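Local coordinates for protein Nrps/pks (Streptomyces albus, PDB 4OPF) that probably catalyses the decarboxylative condensation that lengthens the growing oxazolomycin chain, as a ketosynthase domain of an AT-less type I polyketide synthase, at residues S15-G20 with L85-F90; R29-G34 with K328-H333; A166-A171 with K250-N255; G108-G113 with R150-V155. All coordinates share one frame; numbering follows the deposited sequence.

Contact 1. Residues S15-G20 with L85-F90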
loop_
_atom_site.group_PDB
_atom_site.type_symbol
_atom_site.label_atom_id
_atom_site.label_comp_id
_atom_site.label_asym_id
_atom_site.label_seq_id
_atom_site.Cartn_x
_atom_site.Cartn_y
_atom_site.Cartn_z
ATOM N N SER A 15 -12.202 15.609 -8.799
ATOM C CA SER A 15 -13.336 15.293 -9.616
ATOM C C SER A 15 -14.029 14.122 -9.007
ATOM O O SER A 15 -13.456 13.366 -8.209
ATOM C CB SER A 15 -12.910 14.875 -11.005
ATOM O OG SER A 15 -14.078 14.891 -11.851
ATOM N N GLY A 16 -15.270 13.937 -9.376
ATOM C CA GLY A 16 -16.019 12.759 -8.936
ATOM C C GLY A 16 -17.432 12.656 -9.480
ATOM O O GLY A 16 -17.905 13.579 -10.120
ATOM N N ARG A 17 -18.071 11.523 -9.221
ATOM C CA ARG A 17 -19.370 11.211 -9.759
ATOM C C ARG A 17 -20.042 10.294 -8.775
ATOM O O ARG A 17 -19.452 9.319 -8.385
ATOM C CB ARG A 17 -19.158 10.485 -11.095
ATOM C CG ARG A 17 -20.344 10.465 -11.957
ATOM C CD ARG A 17 -20.132 9.842 -13.340
ATOM N NE ARG A 17 -18.861 10.248 -13.953
ATOM C CZ ARG A 17 -18.493 9.920 -15.216
ATOM N NH1 ARG A 17 -17.323 10.314 -15.699
ATOM N NH2 ARG A 17 -19.318 9.202 -16.006
ATOM N N PHE A 18 -21.272 10.602 -8.361
ATOM C CA PHE A 18 -21.989 9.825 -7.345
ATOM C C PHE A 18 -23.456 9.759 -7.715
ATOM O O PHE A 18 -23.898 10.488 -8.585
ATOM C CB PHE A 18 -21.804 10.505 -5.977
ATOM C CG PHE A 18 -20.377 10.559 -5.530
ATOM C CD1 PHE A 18 -19.755 9.429 -5.073
ATOM C CD2 PHE A 18 -19.653 11.717 -5.634
ATOM C CE1 PHE A 18 -18.414 9.448 -4.706
ATOM C CE2 PHE A 18 -18.322 11.754 -5.269
ATOM C CZ PHE A 18 -17.687 10.605 -4.807
ATOM N N PRO A 19 -24.216 8.848 -7.103
ATOM C CA PRO A 19 -25.641 8.783 -7.432
ATOM C C PRO A 19 -26.296 10.145 -7.277
ATOM O O PRO A 19 -26.021 10.846 -6.330
ATOM C CB PRO A 19 -26.183 7.756 -6.432
ATOM C CG PRO A 19 -24.995 6.896 -6.123
ATOM C CD PRO A 19 -23.826 7.827 -6.121
ATOM N N GLY A 20 -27.077 10.540 -8.248
ATOM C CA GLY A 20 -27.737 11.833 -8.274
ATOM C C GLY A 20 -26.782 12.978 -8.537
ATOM O O GLY A 20 -27.195 14.126 -8.482
ATOM N N LEU A 85 -10.216 6.424 -15.643
ATOM C CA LEU A 85 -9.498 7.194 -16.668
ATOM C C LEU A 85 -10.173 8.568 -16.933
ATOM O O LEU A 85 -9.504 9.602 -16.964
ATOM C CB LEU A 85 -9.408 6.407 -17.994
ATOM C CG LEU A 85 -8.365 5.282 -17.968
ATOM C CD1 LEU A 85 -8.561 4.365 -19.157
ATOM C CD2 LEU A 85 -6.973 5.884 -18.049
ATOM N N GLU A 86 -11.484 8.549 -17.096
ATOM C CA GLU A 86 -12.248 9.795 -17.287
ATOM C C GLU A 86 -12.108 10.689 -16.094
ATOM O O GLU A 86 -11.834 11.876 -16.239
ATOM C CB GLU A 86 -13.761 9.590 -17.465
ATOM C CG GLU A 86 -14.202 9.060 -18.760
ATOM C CD GLU A 86 -15.729 9.104 -18.969
ATOM O OE1 GLU A 86 -16.518 9.554 -18.081
ATOM O OE2 GLU A 86 -16.149 8.654 -20.067
ATOM N N GLU A 87 -12.384 10.153 -14.931
ATOM C CA GLU A 87 -12.376 11.021 -13.752
ATOM C C GLU A 87 -10.996 11.541 -13.409
ATOM O O GLU A 87 -10.880 12.618 -12.857
ATOM C CB GLU A 87 -12.955 10.334 -12.554
ATOM C CG GLU A 87 -14.436 10.134 -12.692
ATOM C CD GLU A 87 -15.208 11.465 -12.783
ATOM O OE1 GLU A 87 -14.871 12.498 -12.114
ATOM O OE2 GLU A 87 -16.161 11.457 -13.552
ATOM N N THR A 88 -9.944 10.768 -13.678
ATOM C CA THR A 88 -8.586 11.271 -13.448
ATOM C C THR A 88 -8.328 12.413 -14.428
ATOM O O THR A 88 -7.806 13.448 -14.012
ATOM C CB THR A 88 -7.549 10.162 -13.562
ATOM O OG1 THR A 88 -7.849 9.148 -12.585
ATOM C CG2 THR A 88 -6.133 10.717 -13.401
ATOM N N LEU A 89 -8.685 12.244 -15.703
ATOM C CA LEU A 89 -8.589 13.334 -16.641
ATOM C C LEU A 89 -9.327 14.576 -16.120
ATOM O O LEU A 89 -8.785 15.679 -16.192
ATOM C CB LEU A 89 -9.109 12.954 -18.004
ATOM C CG LEU A 89 -9.138 14.078 -19.032
ATOM C CD1 LEU A 89 -7.743 14.636 -19.344
ATOM C CD2 LEU A 89 -9.806 13.557 -20.262
ATOM N N PHE A 90 -10.533 14.398 -15.595
ATOM C CA PHE A 90 -11.287 15.524 -15.112
ATOM C C PHE A 90 -10.668 16.157 -13.869
ATOM O O PHE A 90 -10.782 17.372 -13.661
ATOM C CB PHE A 90 -12.756 15.156 -14.844
ATOM C CG PHE A 90 -13.535 14.678 -16.057
ATOM C CD1 PHE A 90 -13.147 14.962 -17.341
ATOM C CD2 PHE A 90 -14.657 13.902 -15.877
ATOM C CE1 PHE A 90 -13.866 14.486 -18.439
ATOM C CE2 PHE A 90 -15.394 13.427 -16.975
ATOM C CZ PHE A 90 -14.997 13.725 -18.248
HETATM O O HOH W 1 -18.688 7.716 -18.481
#

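Contact 2. Residues R29-G34 with K328-H333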
loop_
_atom_site.group_PDB
_atom_site.type_symbol
_atom_site.label_atom_id
_atom_site.label_comp_id
_atom_site.label_asym_id
_atom_site.label_seq_id
_atom_site.Cartn_x
_atom_site.Cartn_y
_atom_site.Cartn_z
ATOM N N ARG A 29 -24.609 20.536 -4.828
ATOM C CA ARG A 29 -26.036 20.850 -4.787
ATOM C C ARG A 29 -26.824 19.774 -4.052
ATOM O O ARG A 29 -27.669 20.103 -3.207
ATOM C CB ARG A 29 -26.641 21.097 -6.188
ATOM C CG ARG A 29 -26.256 22.473 -6.742
ATOM C CD ARG A 29 -26.949 22.870 -8.032
ATOM N NE ARG A 29 -26.848 21.872 -9.106
ATOM C CZ ARG A 29 -25.840 21.790 -10.002
ATOM N NH1 ARG A 29 -25.861 20.835 -10.946
ATOM N NH2 ARG A 29 -24.793 22.636 -9.955
ATOM N N LEU A 30 -26.570 18.506 -4.363
ATOM C CA LEU A 30 -27.241 17.428 -3.699
ATOM C C LEU A 30 -27.053 17.525 -2.173
ATOM O O LEU A 30 -28.045 17.435 -1.397
ATOM C CB LEU A 30 -26.717 16.078 -4.198
ATOM C CG LEU A 30 -27.295 14.822 -3.556
ATOM C CD1 LEU A 30 -28.546 14.396 -4.269
ATOM C CD2 LEU A 30 -26.374 13.654 -3.580
ATOM N N LEU A 31 -25.808 17.684 -1.733
ATOM C CA LEU A 31 -25.521 17.643 -0.317
ATOM C C LEU A 31 -25.995 18.893 0.410
ATOM O O LEU A 31 -26.539 18.800 1.519
ATOM C CB LEU A 31 -24.050 17.527 -0.078
ATOM C CG LEU A 31 -23.452 16.222 -0.611
ATOM C CD1 LEU A 31 -21.992 16.246 -0.357
ATOM C CD2 LEU A 31 -24.073 14.944 -0.088
ATOM N N SER A 32 -25.771 20.048 -0.189
ATOM C CA SER A 32 -26.109 21.269 0.465
ATOM C C SER A 32 -27.628 21.459 0.542
ATOM O O SER A 32 -28.083 22.044 1.492
ATOM C CB SER A 32 -25.456 22.441 -0.221
ATOM O OG SER A 32 -26.056 22.603 -1.466
ATOM N N GLU A 33 -28.394 20.947 -0.421
ATOM C CA GLU A 33 -29.865 21.010 -0.357
ATOM C C GLU A 33 -30.463 19.950 0.548
ATOM O O GLU A 33 -31.652 19.988 0.908
ATOM C CB GLU A 33 -30.456 20.880 -1.755
ATOM C CG GLU A 33 -30.036 22.081 -2.543
ATOM C CD GLU A 33 -30.401 22.056 -4.004
ATOM O OE1 GLU A 33 -31.154 21.157 -4.466
ATOM O OE2 GLU A 33 -29.895 22.976 -4.672
ATOM N N GLY A 34 -29.640 18.995 0.932
ATOM C CA GLY A 34 -30.071 17.898 1.779
ATOM C C GLY A 34 -30.900 16.889 1.013
ATOM O O GLY A 34 -31.786 16.246 1.604
ATOM N N LYS A 328 -24.020 8.937 3.659
ATOM C CA LYS A 328 -24.713 7.695 3.286
ATOM C C LYS A 328 -26.236 7.823 3.121
ATOM O O LYS A 328 -26.807 7.211 2.238
ATOM C CB LYS A 328 -24.398 6.589 4.267
ATOM C CG LYS A 328 -22.938 6.201 4.226
ATOM C CD LYS A 328 -22.691 4.977 5.073
ATOM C CE LYS A 328 -21.199 4.789 5.266
ATOM N NZ LYS A 328 -21.028 3.588 6.137
ATOM N N PRO A 329 -26.913 8.619 3.959
ATOM C CA PRO A 329 -28.343 8.808 3.685
ATOM C C PRO A 329 -28.592 9.546 2.360
ATOM O O PRO A 329 -29.656 9.396 1.797
ATOM C CB PRO A 329 -28.813 9.660 4.864
ATOM C CG PRO A 329 -27.810 9.385 5.932
ATOM C CD PRO A 329 -26.505 9.307 5.184
ATOM N N ASN A 330 -27.619 10.303 1.844
ATOM C CA ASN A 330 -27.774 10.998 0.586
ATOM C C ASN A 330 -27.494 10.103 -0.633
ATOM O O ASN A 330 -28.161 10.243 -1.645
ATOM C CB ASN A 330 -26.810 12.169 0.485
ATOM C CG ASN A 330 -26.914 13.151 1.658
ATOM O OD1 ASN A 330 -26.382 12.916 2.761
ATOM N ND2 ASN A 330 -27.530 14.279 1.405
ATOM N N ILE A 331 -26.465 9.261 -0.575
ATOM C CA ILE A 331 -26.055 8.499 -1.757
ATOM C C ILE A 331 -25.915 6.997 -1.573
ATOM O O ILE A 331 -25.527 6.322 -2.524
ATOM C CB ILE A 331 -24.715 8.979 -2.302
ATOM C CG1 ILE A 331 -23.612 8.726 -1.308
ATOM C CG2 ILE A 331 -24.805 10.456 -2.693
ATOM C CD1 ILE A 331 -22.214 9.081 -1.835
ATOM N N GLY A 332 -26.294 6.475 -0.406
ATOM C CA GLY A 332 -26.101 5.064 -0.043
ATOM C C GLY A 332 -24.671 4.782 0.399
ATOM O O GLY A 332 -23.952 5.701 0.749
ATOM N N HIS A 333 -24.249 3.513 0.345
ATOM C CA HIS A 333 -22.934 3.083 0.790
ATOM C C HIS A 333 -22.066 2.704 -0.430
ATOM O O HIS A 333 -22.201 1.610 -0.956
ATOM C CB HIS A 333 -23.059 1.862 1.705
ATOM C CG HIS A 333 -21.802 1.551 2.471
ATOM N ND1 HIS A 333 -20.538 1.817 1.989
ATOM C CD2 HIS A 333 -21.615 0.977 3.683
ATOM C CE1 HIS A 333 -19.630 1.444 2.873
ATOM N NE2 HIS A 333 -20.256 0.934 3.918
HETATM O O HOH W 2 -26.650 16.592 3.098
#

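Contact 3. Residues A166-A171 with K250-N255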
loop_
_atom_site.group_PDB
_atom_site.type_symbol
_atom_site.label_atom_id
_atom_site.label_comp_id
_atom_site.label_asym_id
_atom_site.label_seq_id
_atom_site.Cartn_x
_atom_site.Cartn_y
_atom_site.Cartn_z
ATOM N N ALA A 166 -5.675 4.341 0.758
ATOM C CA ALA A 166 -4.903 4.854 -0.421
ATOM C C ALA A 166 -4.391 6.273 -0.136
ATOM O O ALA A 166 -3.252 6.617 -0.408
ATOM C CB ALA A 166 -5.817 4.861 -1.684
ATOM N N LEU A 167 -5.238 7.103 0.450
ATOM C CA LEU A 167 -4.806 8.462 0.885
ATOM C C LEU A 167 -3.591 8.475 1.872
ATOM O O LEU A 167 -2.669 9.276 1.767
ATOM C CB LEU A 167 -6.028 9.220 1.470
ATOM C CG LEU A 167 -5.747 10.669 1.859
ATOM C CD1 LEU A 167 -5.338 11.481 0.659
ATOM C CD2 LEU A 167 -7.013 11.279 2.458
ATOM N N HIS A 168 -3.578 7.523 2.786
ATOM C CA HIS A 168 -2.503 7.335 3.719
ATOM C C HIS A 168 -1.220 6.914 2.976
ATOM O O HIS A 168 -0.147 7.432 3.289
ATOM C CB HIS A 168 -2.930 6.271 4.703
ATOM C CG HIS A 168 -1.926 5.968 5.751
ATOM N ND1 HIS A 168 -1.346 4.728 5.881
ATOM C CD2 HIS A 168 -1.339 6.757 6.682
ATOM C CE1 HIS A 168 -0.497 4.738 6.888
ATOM N NE2 HIS A 168 -0.459 5.966 7.380
ATOM N N HIS A 169 -1.312 5.989 2.022
ATOM C CA HIS A 169 -0.076 5.614 1.255
ATOM C C HIS A 169 0.401 6.857 0.500
ATOM O O HIS A 169 1.549 7.152 0.498
ATOM C CB HIS A 169 -0.389 4.540 0.238
ATOM C CG HIS A 169 -0.692 3.203 0.816
ATOM N ND1 HIS A 169 -0.043 2.690 1.918
ATOM C CD2 HIS A 169 -1.557 2.249 0.420
ATOM C CE1 HIS A 169 -0.536 1.498 2.207
ATOM N NE2 HIS A 169 -1.463 1.214 1.321
ATOM N N ALA A 170 -0.515 7.662 -0.054
ATOM C CA ALA A 170 -0.087 8.837 -0.771
ATOM C C ALA A 170 0.612 9.834 0.163
ATOM O O ALA A 170 1.683 10.387 -0.175
ATOM C CB ALA A 170 -1.238 9.507 -1.453
ATOM N N ALA A 171 0.019 10.091 1.308
ATOM C CA ALA A 171 0.623 11.044 2.276
ATOM C C ALA A 171 2.007 10.579 2.743
ATOM O O ALA A 171 2.926 11.384 2.846
ATOM C CB ALA A 171 -0.282 11.178 3.474
ATOM N N LYS A 250 -4.067 17.527 6.844
ATOM C CA LYS A 250 -3.162 17.869 7.937
ATOM C C LYS A 250 -2.622 16.604 8.563
ATOM O O LYS A 250 -1.524 16.606 9.006
ATOM C CB LYS A 250 -3.883 18.631 9.054
ATOM C CG LYS A 250 -4.565 19.904 8.638
ATOM C CD LYS A 250 -3.586 20.971 8.391
ATOM C CE LYS A 250 -3.178 21.561 9.726
ATOM N NZ LYS A 250 -1.909 22.261 9.426
ATOM N N GLY A 251 -3.428 15.536 8.617
ATOM C CA GLY A 251 -2.978 14.267 9.199
ATOM C C GLY A 251 -3.941 13.153 8.840
ATOM O O GLY A 251 -5.133 13.371 8.601
ATOM N N ILE A 252 -3.391 11.976 8.662
ATOM C CA ILE A 252 -4.157 10.768 8.378
ATOM C C ILE A 252 -3.504 9.587 9.068
ATOM O O ILE A 252 -2.271 9.533 9.129
ATOM C CB ILE A 252 -4.371 10.555 6.887
ATOM C CG1 ILE A 252 -5.100 9.244 6.678
ATOM C CG2 ILE A 252 -3.043 10.561 6.148
ATOM C CD1 ILE A 252 -5.752 9.171 5.373
ATOM N N ALA A 253 -4.310 8.692 9.650
ATOM C CA ALA A 253 -3.804 7.534 10.333
ATOM C C ALA A 253 -4.644 6.332 9.984
ATOM O O ALA A 253 -5.818 6.484 9.652
ATOM C CB ALA A 253 -3.852 7.730 11.812
ATOM N N VAL A 254 -4.014 5.152 10.043
ATOM C CA VAL A 254 -4.633 3.880 9.738
ATOM C C VAL A 254 -4.217 2.919 10.822
ATOM O O VAL A 254 -3.075 2.915 11.232
ATOM C CB VAL A 254 -4.194 3.376 8.376
ATOM C CG1 VAL A 254 -4.680 1.940 8.096
ATOM C CG2 VAL A 254 -4.710 4.306 7.304
ATOM N N ASN A 255 -5.102 2.039 11.241
ATOM C CA ASN A 255 -4.701 0.973 12.161
ATOM C C ASN A 255 -5.620 -0.220 11.907
ATOM O O ASN A 255 -6.347 -0.263 10.893
ATOM C CB ASN A 255 -4.672 1.448 13.644
ATOM C CG ASN A 255 -6.078 1.636 14.257
ATOM O OD1 ASN A 255 -7.077 1.254 13.684
ATOM N ND2 ASN A 255 -6.125 2.183 15.444
#

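Contact 4. Residues G108-G113 with R150-V155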
loop_
_atom_site.group_PDB
_atom_site.type_symbol
_atom_site.label_atom_id
_atom_site.label_comp_id
_atom_site.label_asym_id
_atom_site.label_seq_id
_atom_site.Cartn_x
_atom_site.Cartn_y
_atom_site.Cartn_z
ATOM N N GLY A 108 2.675 9.540 -8.006
ATOM C CA GLY A 108 2.167 8.242 -7.586
ATOM C C GLY A 108 0.670 8.164 -7.805
ATOM O O GLY A 108 -0.009 9.187 -7.931
ATOM N N VAL A 109 0.181 6.946 -7.936
ATOM C CA VAL A 109 -1.209 6.644 -8.135
ATOM C C VAL A 109 -1.624 5.628 -7.071
ATOM O O VAL A 109 -1.046 4.555 -6.952
ATOM C CB VAL A 109 -1.421 6.033 -9.503
ATOM C CG1 VAL A 109 -2.869 5.599 -9.730
ATOM C CG2 VAL A 109 -1.013 7.009 -10.571
ATOM N N TYR A 110 -2.637 5.968 -6.295
ATOM C CA TYR A 110 -3.091 5.168 -5.182
ATOM C C TYR A 110 -4.584 5.031 -5.283
ATOM O O TYR A 110 -5.305 6.029 -5.155
ATOM C CB TYR A 110 -2.701 5.852 -3.855
ATOM C CG TYR A 110 -1.204 6.078 -3.774
ATOM C CD1 TYR A 110 -0.341 5.085 -3.342
ATOM C CD2 TYR A 110 -0.647 7.218 -4.279
ATOM C CE1 TYR A 110 1.046 5.298 -3.303
ATOM C CE2 TYR A 110 0.713 7.434 -4.236
ATOM C CZ TYR A 110 1.551 6.468 -3.762
ATOM O OH TYR A 110 2.917 6.703 -3.759
ATOM N N VAL A 111 -5.062 3.820 -5.553
ATOM C CA VAL A 111 -6.474 3.609 -5.811
ATOM C C VAL A 111 -7.103 2.694 -4.813
ATOM O O VAL A 111 -6.559 1.640 -4.525
ATOM C CB VAL A 111 -6.688 2.960 -7.199
ATOM C CG1 VAL A 111 -8.147 2.640 -7.494
ATOM C CG2 VAL A 111 -6.145 3.887 -8.265
ATOM N N GLY A 112 -8.253 3.101 -4.276
ATOM C CA GLY A 112 -9.047 2.213 -3.456
ATOM C C GLY A 112 -10.132 1.613 -4.315
ATOM O O GLY A 112 -10.941 2.311 -4.890
ATOM N N GLY A 113 -10.155 0.313 -4.414
ATOM C CA GLY A 113 -11.089 -0.314 -5.285
ATOM C C GLY A 113 -10.896 -1.810 -5.350
ATOM O O GLY A 113 -9.858 -2.346 -4.970
ATOM N N ARG A 150 5.118 8.177 -13.226
ATOM C CA ARG A 150 6.293 7.339 -12.940
ATOM C C ARG A 150 6.500 7.064 -11.467
ATOM O O ARG A 150 7.506 6.417 -11.095
ATOM C CB ARG A 150 7.564 8.040 -13.456
ATOM C CG ARG A 150 7.515 8.426 -14.910
ATOM C CD ARG A 150 7.656 7.308 -15.858
ATOM N NE ARG A 150 7.635 7.799 -17.243
ATOM C CZ ARG A 150 8.686 8.246 -17.919
ATOM N NH1 ARG A 150 9.884 8.271 -17.359
ATOM N NH2 ARG A 150 8.527 8.699 -19.137
ATOM N N GLY A 151 5.590 7.534 -10.627
ATOM C CA GLY A 151 5.635 7.237 -9.191
ATOM C C GLY A 151 5.099 5.832 -8.935
ATOM O O GLY A 151 4.633 5.171 -9.864
ATOM N N PRO A 152 5.153 5.368 -7.685
ATOM C CA PRO A 152 4.506 4.084 -7.368
ATOM C C PRO A 152 3.042 4.050 -7.747
ATOM O O PRO A 152 2.357 5.082 -7.667
ATOM C CB PRO A 152 4.683 3.944 -5.833
ATOM C CG PRO A 152 5.704 4.953 -5.461
ATOM C CD PRO A 152 5.668 6.055 -6.476
ATOM N N SER A 153 2.562 2.883 -8.172
ATOM C CA SER A 153 1.218 2.739 -8.655
ATOM C C SER A 153 0.617 1.580 -7.929
ATOM O O SER A 153 1.022 0.466 -8.187
ATOM C CB SER A 153 1.253 2.396 -10.119
ATOM O OG SER A 153 -0.029 2.454 -10.743
ATOM N N THR A 154 -0.340 1.821 -7.041
ATOM C CA THR A 154 -0.843 0.762 -6.180
ATOM C C THR A 154 -2.339 0.813 -5.957
ATOM O O THR A 154 -2.965 1.873 -5.928
ATOM C CB THR A 154 -0.145 0.776 -4.772
ATOM O OG1 THR A 154 -0.239 2.046 -4.210
ATOM C CG2 THR A 154 1.360 0.502 -4.861
ATOM N N VAL A 155 -2.916 -0.356 -5.813
ATOM C CA VAL A 155 -4.293 -0.504 -5.538
ATOM C C VAL A 155 -4.421 -1.152 -4.158
ATOM O O VAL A 155 -3.738 -2.149 -3.888
ATOM C CB VAL A 155 -4.970 -1.475 -6.524
ATOM C CG1 VAL A 155 -6.434 -1.664 -6.158
ATOM C CG2 VAL A 155 -4.902 -0.961 -7.928
#

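Contact 1. Residues S15-G20 with L85-F90
A salt-bridge network of Arg17, Glu86 and Glu87 fastens the end of strand 9-17 to the helix packed against it, 79-95. Arg17 NH1 serves two carboxylates at once: it meets Glu86 OE1 at 2.6 Å in a nearly straight bond (174°) and Glu87 OE2 at 2.7 Å. Arg17 NE adds a more bent bond of 3.0 Å to that same Glu87 OE2, a side-on grip through a single oxygen. Both acceptors lie close to the guanidinium plane, yet the Glu86 carboxylate is nearly coplanar with it while that of Glu87 is turned 76° away. An otherwise extended Arg17 chain reaches this position through one bend, at chi3 (-42°). The second oxygen of Glu87 is claimed by the strand as well, Ser15 OG donating to OE1 at 2.5 Å. A water joins Arg17 NH2 to Glu86 OE1, which also pairs with Arg428. A leucine in place of Arg17 would probably leave Glu87 OE2 without both its donors and Glu86 dependent on Arg428 for its countercharge. With backbone bonds from Ser15 and Arg17 to strand 226-234 holding the strand in its sheet, the arrangement is the helix-on-sheet layering of the thiolase fold.

Contact 2. Residues R29-G34 with K328-H333
Van der Waals contact between the two helices rests on Leu30 and Leu31 from one side, and on Ile331 and the flat amide of Asn330 from the other. Leu30 CD2 touches Ile331 CG2 at 3.7 Å, the side chains meeting obliquely. Leu31 comes in at about a right angle to Asn330, its CD2 methyl resting 3.8 Å from the amide carbon CG. The residues from Lys328 to His333 match the ketosynthase sequence motif that, in relatives, ends in an active-site histidine; the packing of His333 on Cys160 is consistent with this. Here Asn330 and Ile331, in mid-motif, are the residues that meet helix 24-33. Polar contact is indirect. Asn330, with CG anti to its carbonyl carbon (chi1 -55°), presents ND2 to a water at 3.0 Å, and that water lies 2.7 Å from Leu31 O. The same ND2 also donates to Arg35 O, just beyond the helix end. Backbone capping sets this end: Gly34, with positive phi, is the C-prime residue of a Schellman motif in which Gly34 N bonds to Leu31 O at 3.2 Å and Arg35 N to Leu30 O. The following residues continue the link, Ser36 OG bonding to Pro329 O and Ala37 pairing with the backbone of Asn330.

Contact 3. Residues A166-A171 with K250-N255
Helix 162-175, one of the buried helices of the thiolase fold, lies across strand 247-256 through Leu167, His168 and Ala171 on its side and Ile252 and Val254 on the other. The short axes pass 8.2 Å apart at an angle of 121°. Ile252 fits its two branches to successive turns of the helix. Its CG1 is anti to the backbone N (chi1 177°), which carries CD1 to 3.8 Å from Leu167 CD2 and close beside the backbone of His168, while CG2 rests against Ala171 CB at 3.9 Å. An alanine here would remove everything beyond CB and would probably open a gap under the helix, leaving Leu167 and Ala171 without their partner on the strand. The helix lies in the layered core of the fold, for Leu167 and Ala170 also pack on strand 181-188. Val254 makes a CH-pi contact: its CG2 sits over one face of the His168 imidazole, 3.9 Å from the ring centroid and 28° off the normal. That methyl lies nearest the CG and ND1 side of the ring. The imidazole is further fixed at its tip, where NE2 is hydrogen-bonded to Asp178 of the second subunit, while Ile252 O takes a bond from Lys281.

Contact 4. Residues G108-G113 with R150-V155
Strands 108-112 and 153-155 run parallel, their axes 7° apart in direction and 4.8 Å apart at closest approach, with Val109, Tyr110 and Val111 in register with Ser153, Thr154 and Val155. Three almost straight hydrogen bonds make the ladder: Val109 N to Pro152 O at 2.9 Å, Thr154 N to Val109 O at 2.8 Å, and Val111 N to Thr154 O at 2.9 Å. CA-H...O contacts run alongside them, as from Ser153 CA to Val109 O. On one face Tyr110 and Thr154 lie side by side. Thr154 OG1, placed between its backbone N and carbonyl carbon (chi1 53°), comes within 3.2 Å of Tyr110 CD1, approaching the ring obliquely. The phenol extends back along the strand, so that Pro152 O stands over one face of the ring and Tyr110 OH reaches Pro152 CG at 3.7 Å. Gly108 makes room for this, since a CB there would clash with Tyr110 CE2. Across the other face Val109, Val111 and Val155 give an apolar surface, beside which the hydroxyl of Ser153 is hydrogen-bonded to that of Ser144. Helix 138-147, the connection of this beta-alpha-beta unit, packs on the Val109 face; helix 162-175 covers Tyr110 on the other. Strand 181-188 flanks 107-112 on its far edge, while 153-156 is outermost within the chain and meets the second subunit, where Thr154 packs on His169 of that subunit.

Contacts 1, 3 and 4 all reach one mixed sheet, through strands 9-17, 247-256 and the pair 107-112 and 153-156. Along the chain, contact 1 closes before contact 4 opens, and contact 4 before contact 3; contact 2 alternates with contact 1 and encloses the other two within its loop. Contacts 3 and 4, with centres about 13 Å apart, touch where Tyr110 packs under helix 162-175, and both meet the second subunit. Contacts 1 and 2, centres about 16 Å apart, touch through Phe18 and Pro19. Contact 2 lies about 25 Å from contact 3 and 28 Å from contact 4, centre to centre, so the contacts span the fold from the ketosynthase motif to the dimer interface.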